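Local coordinates for putative ubiquinone biosynthesis protein (Nostoc punctiforme, PDB 3MSQ) that probably takes part in the biosynthesis of ubiquinone or a related quinone, as a bacterial member of the Coq4 family, at residues Y17-L21 and S163-M168. Numbering follows the deposited sequence.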
loop_
_atom_site.group_PDB
_atom_site.type_symbol
_atom_site.label_atom_id
_atom_site.label_comp_id
_atom_site.label_asym_id
_atom_site.label_seq_id
_atom_site.Cartn_x
_atom_site.Cartn_y
_atom_site.Cartn_z
ATOM N N TYR A 17 3.879 1.515 7.556
ATOM C CA TYR A 17 4.256 2.749 6.878
ATOM C C TYR A 17 3.272 3.012 5.743
ATOM O O TYR A 17 2.808 4.147 5.585
ATOM C CB TYR A 17 5.715 2.649 6.396
ATOM C CG TYR A 17 6.235 3.838 5.623
ATOM C CD1 TYR A 17 6.370 5.086 6.227
ATOM C CD2 TYR A 17 6.682 3.699 4.314
ATOM C CE1 TYR A 17 6.875 6.184 5.521
ATOM C CE2 TYR A 17 7.187 4.786 3.601
ATOM C CZ TYR A 17 7.273 6.028 4.205
ATOM O OH TYR A 17 7.767 7.094 3.489
ATOM N N ILE A 18 2.928 1.956 4.973
ATOM C CA ILE A 18 1.951 2.031 3.876
ATOM C C ILE A 18 0.573 2.443 4.446
ATOM O O ILE A 18 -0.086 3.321 3.890
ATOM C CB ILE A 18 1.919 0.694 3.077
ATOM C CG1 ILE A 18 3.183 0.562 2.180
ATOM C CG2 ILE A 18 0.621 0.550 2.263
ATOM C CD1 ILE A 18 3.461 -0.804 1.605
ATOM N N GLN A 19 0.192 1.853 5.596
ATOM C CA GLN A 19 -1.040 2.157 6.329
ATOM C C GLN A 19 -1.044 3.659 6.687
ATOM O O GLN A 19 -2.002 4.371 6.347
ATOM C CB GLN A 19 -1.132 1.283 7.596
ATOM C CG GLN A 19 -2.361 1.552 8.463
ATOM C CD GLN A 19 -2.246 0.958 9.862
ATOM O OE1 GLN A 19 -1.504 -0.009 10.144
ATOM N NE2 GLN A 19 -3.033 1.495 10.777
ATOM N N PHE A 20 0.077 4.134 7.301
ATOM C CA PHE A 20 0.269 5.508 7.716
ATOM C C PHE A 20 0.165 6.501 6.542
ATOM O O PHE A 20 -0.587 7.479 6.637
ATOM C CB PHE A 20 1.595 5.648 8.478
ATOM C CG PHE A 20 1.729 6.938 9.257
ATOM C CD1 PHE A 20 0.843 7.249 10.278
ATOM C CD2 PHE A 20 2.747 7.842 8.969
ATOM C CE1 PHE A 20 0.942 8.465 10.963
ATOM C CE2 PHE A 20 2.874 9.040 9.692
ATOM C CZ PHE A 20 1.956 9.357 10.662
ATOM N N LEU A 21 0.874 6.230 5.429
ATOM C CA LEU A 21 0.832 7.095 4.255
ATOM C C LEU A 21 -0.592 7.215 3.734
ATOM O O LEU A 21 -1.074 8.334 3.503
ATOM C CB LEU A 21 1.737 6.545 3.131
ATOM C CG LEU A 21 3.245 6.470 3.365
ATOM C CD1 LEU A 21 3.858 5.475 2.427
ATOM C CD2 LEU A 21 3.915 7.806 3.209
ATOM N N SER A 163 10.691 10.713 6.219
ATOM C CA SER A 163 10.297 10.217 4.879
ATOM C C SER A 163 8.863 10.571 4.564
ATOM O O SER A 163 8.591 11.137 3.509
ATOM C CB SER A 163 10.452 8.709 4.786
ATOM O OG SER A 163 11.819 8.366 4.907
ATOM N N PHE A 164 7.958 10.284 5.515
ATOM C CA PHE A 164 6.527 10.579 5.449
ATOM C C PHE A 164 6.324 12.060 5.146
ATOM O O PHE A 164 5.634 12.393 4.175
ATOM C CB PHE A 164 5.854 10.188 6.780
ATOM C CG PHE A 164 4.439 10.681 6.926
ATOM C CD1 PHE A 164 3.379 9.974 6.369
ATOM C CD2 PHE A 164 4.166 11.879 7.582
ATOM C CE1 PHE A 164 2.068 10.444 6.490
ATOM C CE2 PHE A 164 2.854 12.356 7.690
ATOM C CZ PHE A 164 1.817 11.641 7.139
ATOM N N GLY A 165 6.957 12.901 5.977
ATOM C CA GLY A 165 6.962 14.357 5.877
ATOM C C GLY A 165 7.277 14.813 4.471
ATOM O O GLY A 165 6.414 15.390 3.802
HETATM N N MSE A 166 8.463 14.431 3.980
HETATM C CA MSE A 166 8.953 14.751 2.638
HETATM C C MSE A 166 7.999 14.343 1.514
HETATM O O MSE A 166 7.724 15.159 0.638
HETATM C CB MSE A 166 10.319 14.105 2.420
HETATM C CG MSE A 166 11.499 14.996 2.813
HETATM SE SE MSE A 166 13.143 13.968 2.773
HETATM C CE MSE A 166 12.948 13.121 4.335
ATOM N N VAL A 167 7.473 13.099 1.565
ATOM C CA VAL A 167 6.545 12.506 0.599
ATOM C C VAL A 167 5.174 13.232 0.597
ATOM O O VAL A 167 4.655 13.553 -0.470
ATOM C CB VAL A 167 6.399 10.983 0.878
ATOM C CG1 VAL A 167 5.279 10.357 0.050
ATOM C CG2 VAL A 167 7.700 10.258 0.604
HETATM N N MSE A 168 4.581 13.455 1.785
HETATM C CA MSE A 168 3.264 14.081 1.900
HETATM C C MSE A 168 3.241 15.544 1.476
HETATM O O MSE A 168 2.265 15.979 0.851
HETATM C CB MSE A 168 2.679 13.874 3.295
HETATM C CG MSE A 168 2.385 12.391 3.622
HETATM SE SE MSE A 168 1.059 11.538 2.458
HETATM C CE MSE A 168 2.119 10.348 1.695
#
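Two helices far apart in sequence can pack at a generous spacing when large side chains fill the gap, and residues 17-21 and 163-168 illustrate the principle, in a buried contact joining the N-terminal helix 11-23 to helix 156-172 of an all-helical Coq4-family protein. Their local axes approach to 11.3 Å with the helix directions 39° apart (signed crossing angle -39°), so they run broadly parallel, and the nearest CA atoms, those of Leu21 and Phe164, are still 6.8 Å apart. No hydrogen bond crosses, so the adhesion between the two segments is apolar.

Phe164 has the most area covered of any residue here. It brings CD1 to 3.4 Å from CD2 of Phe20; the ring centroids are 4.4 Å apart with planes inclined at 43°, an oblique pair in which Phe20 CD2 lies over one face of the Phe164 ring. Apolar packing continues from Leu21, whose CD2 meets Phe164 CD1 at 3.9 Å, Val167 CG1 at 4.3 Å and the selenomethionine Met168 CE at 3.5 Å, so a single methyl meets three side chains that one helical turn brings to the same side.

Tyr17 contributes by van der Waals contact: its OH stands 3.4 Å from Ser163 CB and its CE1 4.3 Å from Phe164 CB, while the hydroxyl hydrogen-bonds to Tyr17 OH of the second subunit. Ser163 OG of that subunit also hydrogen-bonds to Ser163 O, placing this pair of helices at an interface of the four-chain assembly. Within the chain, Phe39 of helix 32-42 stacks on Phe20, while Met166 packs against helix 177-192; helix 156-172, predicted to be transmembrane, thus lies between helix 11-23 and helix 177-192.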